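Local coordinates for membrane lipoprotein TpN32 (Treponema pallidum, PDB 1XS5) that binds L-methionine and probably serves as the substrate-binding lipoprotein of a methionine transporter, at residues R33-T38 against G50-N55. Sequence-based numbering, arbitrary orientation.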
ATOM      1  N   ARG A  33     -13.186  15.549  -6.988  1.00 16.72           N
ATOM      2  CA  ARG A  33     -13.703  15.520  -5.621  1.00 14.07           C
ATOM      3  C   ARG A  33     -12.957  14.370  -4.913  1.00 14.84           C
ATOM      4  O   ARG A  33     -13.053  13.214  -5.343  1.00 19.54           O
ATOM      5  CB  ARG A  33     -15.213  15.247  -5.673  1.00 16.14           C
ATOM      6  CG  ARG A  33     -15.888  15.155  -4.314  1.00 19.10           C
ATOM      7  CD  ARG A  33     -17.417  15.146  -4.552  1.00 19.27           C
ATOM      8  NE  ARG A  33     -17.856  13.915  -5.214  1.00 15.25           N
ATOM      9  CZ  ARG A  33     -18.098  12.776  -4.593  1.00 15.66           C
ATOM     10  NH1 ARG A  33     -17.953  12.690  -3.277  1.00 17.93           N
ATOM     11  NH2 ARG A  33     -18.486  11.709  -5.292  1.00 18.76           N
ATOM     12  N   ILE A  34     -12.222  14.680  -3.847  1.00 13.56           N
ATOM     13  CA  ILE A  34     -11.454  13.676  -3.114  1.00 14.37           C
ATOM     14  C   ILE A  34     -12.339  13.181  -1.991  1.00 15.49           C
ATOM     15  O   ILE A  34     -12.736  13.941  -1.097  1.00 17.57           O
ATOM     16  CB  ILE A  34     -10.129  14.277  -2.568  1.00 17.52           C
ATOM     17  CG1 ILE A  34      -9.274  14.799  -3.762  1.00 17.52           C
ATOM     18  CG2 ILE A  34      -9.334  13.211  -1.824  1.00 13.83           C
ATOM     19  CD1 ILE A  34      -7.935  15.459  -3.334  1.00 23.79           C
ATOM     20  N   VAL A  35     -12.688  11.906  -2.070  1.00 15.51           N
ATOM     21  CA  VAL A  35     -13.622  11.294  -1.133  1.00 12.11           C
ATOM     22  C   VAL A  35     -12.845  10.417  -0.153  1.00 16.88           C
ATOM     23  O   VAL A  35     -12.168   9.470  -0.562  1.00 11.46           O
ATOM     24  CB  VAL A  35     -14.626  10.442  -1.945  1.00 14.82           C
ATOM     25  CG1 VAL A  35     -15.722   9.868  -1.018  1.00 17.25           C
ATOM     26  CG2 VAL A  35     -15.203  11.305  -3.105  1.00 18.87           C
ATOM     27  N   GLU A  36     -12.956  10.709   1.133  1.00 13.05           N
ATOM     28  CA  GLU A  36     -12.188   9.984   2.149  1.00 18.19           C
ATOM     29  C   GLU A  36     -12.915   8.806   2.788  1.00 20.31           C
ATOM     30  O   GLU A  36     -14.009   8.956   3.352  1.00 21.47           O
ATOM     31  CB  GLU A  36     -11.767  10.980   3.244  1.00 27.65           C
ATOM     32  CG  GLU A  36     -11.371  12.357   2.708  1.00 29.90           C
ATOM     33  CD  GLU A  36     -11.338  13.442   3.808  1.00 41.30           C
ATOM     34  OE1 GLU A  36     -10.682  13.218   4.844  1.00 39.71           O
ATOM     35  OE2 GLU A  36     -11.969  14.517   3.636  1.00 40.72           O
ATOM     36  N   PHE A  37     -12.275   7.639   2.725  1.00 14.54           N
ATOM     37  CA  PHE A  37     -12.814   6.395   3.263  1.00 17.20           C
ATOM     38  C   PHE A  37     -11.965   5.886   4.406  1.00 19.96           C
ATOM     39  O   PHE A  37     -10.859   6.362   4.596  1.00 15.11           O
ATOM     40  CB  PHE A  37     -12.826   5.334   2.160  1.00 15.85           C
ATOM     41  CG  PHE A  37     -13.905   5.543   1.132  1.00 13.21           C
ATOM     42  CD1 PHE A  37     -13.739   6.459   0.106  1.00 10.96           C
ATOM     43  CD2 PHE A  37     -15.085   4.816   1.203  1.00 11.91           C
ATOM     44  CE1 PHE A  37     -14.734   6.651  -0.846  1.00 13.83           C
ATOM     45  CE2 PHE A  37     -16.105   4.992   0.264  1.00 11.14           C
ATOM     46  CZ  PHE A  37     -15.936   5.907  -0.759  1.00 14.99           C
ATOM     47  N   THR A  38     -12.449   4.872   5.133  1.00 15.40           N
ATOM     48  CA  THR A  38     -11.697   4.337   6.253  1.00 16.25           C
ATOM     49  C   THR A  38     -11.263   2.893   6.079  1.00 16.24           C
ATOM     50  O   THR A  38     -10.555   2.352   6.915  1.00 16.24           O
ATOM     51  CB  THR A  38     -12.523   4.414   7.573  1.00 14.41           C
ATOM     52  OG1 THR A  38     -13.642   3.516   7.495  1.00 22.38           O
ATOM     53  CG2 THR A  38     -13.062   5.792   7.778  1.00 17.08           C
ATOM     54  N   GLY A  50     -20.318   2.400  -8.437  1.00 17.43           N
ATOM     55  CA  GLY A  50     -20.363   3.628  -9.214  1.00 19.63           C
ATOM     56  C   GLY A  50     -20.520   4.922  -8.417  1.00 22.92           C
ATOM     57  O   GLY A  50     -20.797   5.990  -8.981  1.00 22.08           O
ATOM     58  N   ASP A  51     -20.355   4.849  -7.093  1.00 21.57           N
ATOM     59  CA  ASP A  51     -20.465   6.042  -6.249  1.00 17.51           C
ATOM     60  C   ASP A  51     -19.300   6.988  -6.489  1.00 18.00           C
ATOM     61  O   ASP A  51     -19.423   8.189  -6.283  1.00 17.14           O
ATOM     62  CB  ASP A  51     -20.507   5.649  -4.773  1.00 15.74           C
ATOM     63  CG  ASP A  51     -21.813   4.999  -4.394  1.00 30.78           C
ATOM     64  OD1 ASP A  51     -22.755   5.012  -5.242  1.00 27.57           O
ATOM     65  OD2 ASP A  51     -21.910   4.498  -3.243  1.00 32.66           O
ATOM     66  N   ILE A  52     -18.149   6.420  -6.853  1.00 13.34           N
ATOM     67  CA  ILE A  52     -16.961   7.191  -7.215  1.00 13.50           C
ATOM     68  C   ILE A  52     -16.431   6.585  -8.555  1.00 14.30           C
ATOM     69  O   ILE A  52     -16.656   5.409  -8.846  1.00 13.74           O
ATOM     70  CB  ILE A  52     -15.877   7.119  -6.153  1.00 14.53           C
ATOM     71  CG1 ILE A  52     -15.677   5.678  -5.698  1.00 14.21           C
ATOM     72  CG2 ILE A  52     -16.251   8.023  -4.932  1.00 19.05           C
ATOM     73  CD1 ILE A  52     -14.507   5.529  -4.747  1.00 13.51           C
ATOM     74  N   LEU A  53     -15.723   7.385  -9.333  1.00 12.88           N
ATOM     75  CA  LEU A  53     -15.214   6.955 -10.640  1.00 15.81           C
ATOM     76  C   LEU A  53     -13.895   6.184 -10.512  1.00 16.80           C
ATOM     77  O   LEU A  53     -13.579   5.301 -11.322  1.00 18.05           O
ATOM     78  CB  LEU A  53     -14.992   8.194 -11.507  1.00 18.44           C
ATOM     79  CG  LEU A  53     -14.659   7.921 -12.975  1.00 20.96           C
ATOM     80  CD1 LEU A  53     -15.697   6.949 -13.583  1.00 16.70           C
ATOM     81  CD2 LEU A  53     -14.668   9.243 -13.720  1.00 17.98           C
ATOM     82  N   MET A  54     -13.120   6.523  -9.491  1.00 16.46           N
ATOM     83  CA  MET A  54     -11.844   5.849  -9.318  1.00 18.12           C
ATOM     84  C   MET A  54     -11.397   5.854  -7.882  1.00 17.02           C
ATOM     85  O   MET A  54     -12.012   6.491  -7.042  1.00 16.27           O
ATOM     86  CB  MET A  54     -10.781   6.529 -10.202  1.00 20.94           C
ATOM     87  CG  MET A  54     -10.476   7.945  -9.862  1.00 23.85           C
ATOM     88  SD  MET A  54      -9.871   8.999 -11.319  1.00 22.31           S
ATOM     89  CE  MET A  54     -11.249  10.076 -11.662  1.00 18.14           C
ATOM     90  N   ASN A  55     -10.345   5.100  -7.581  1.00 13.54           N
ATOM     91  CA  ASN A  55      -9.799   5.169  -6.245  1.00 14.35           C
ATOM     92  C   ASN A  55      -8.318   5.081  -6.332  1.00 14.73           C
ATOM     93  O   ASN A  55      -7.759   4.671  -7.370  1.00 14.44           O
ATOM     94  CB  ASN A  55     -10.385   4.150  -5.228  1.00  9.59           C
ATOM     95  CG  ASN A  55     -10.088   2.697  -5.528  1.00 13.81           C
ATOM     96  OD1 ASN A  55      -8.962   2.298  -5.936  1.00 14.30           O
ATOM     97  ND2 ASN A  55     -11.107   1.845  -5.259  1.00 13.23           N
TER
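The Arg-33 guanidinium meets the carbonyl of Asp-51 at its edge: NH2 points to Asp-51 O within the plane of the group, but at 3.8 Å the two stay beyond hydrogen-bonding range. CG2 of Ile-52 approaches the same guanidinium obliquely, as does Ile-52 CD1 the ring of Phe-37, where CE1 and CD1 lie 4.1 Å apart and the two side chains reach toward each other tip to tip. Between these flat groups Val-35 supplies the remaining apolar touch, its CG2 3.9 Å from CG2 of Ile-52. Ile-52 thus serves all three residues with two branches. Its chi1 of 46° sets CG1 between the backbone N and the carbonyl carbon, while CG2 stands anti to that carbon and is the methyl that faces Val-35.

Arg-33, Val-35 and Phe-37 take every second position, the first two on edge strand 30-36 and Phe-37 just past it, and all three side chains come to the Ile-52 side, Arg-33 by its far end. The CA atoms of Val-35 and Ile-52 are 8.1 Å apart. Strand 3-9 lies between 30-36 and 54-59 in the sheet; it takes the backbone hydrogen bonds of Arg-33, Val-35 and Phe-37. This is the beta-alpha-beta crossover of a periplasmic binding protein lobe: helix 40-49 links the two strands and packs over the same side, Phe-37 resting on Leu-43 and Ala-46, and Ile-52 on Val-47. The helix closes in a Schellman motif with Gly-50 as its C-prime residue, its positive phi (91°) ending the helix just before Asp-51 and Ile-52. Asp-51 comes near Arg-33 with its backbone carbonyl; its carboxylate, through OD2, makes a salt bridge with Arg-49. About 11 Å separate the Phe-37 side chain from the bound methionine.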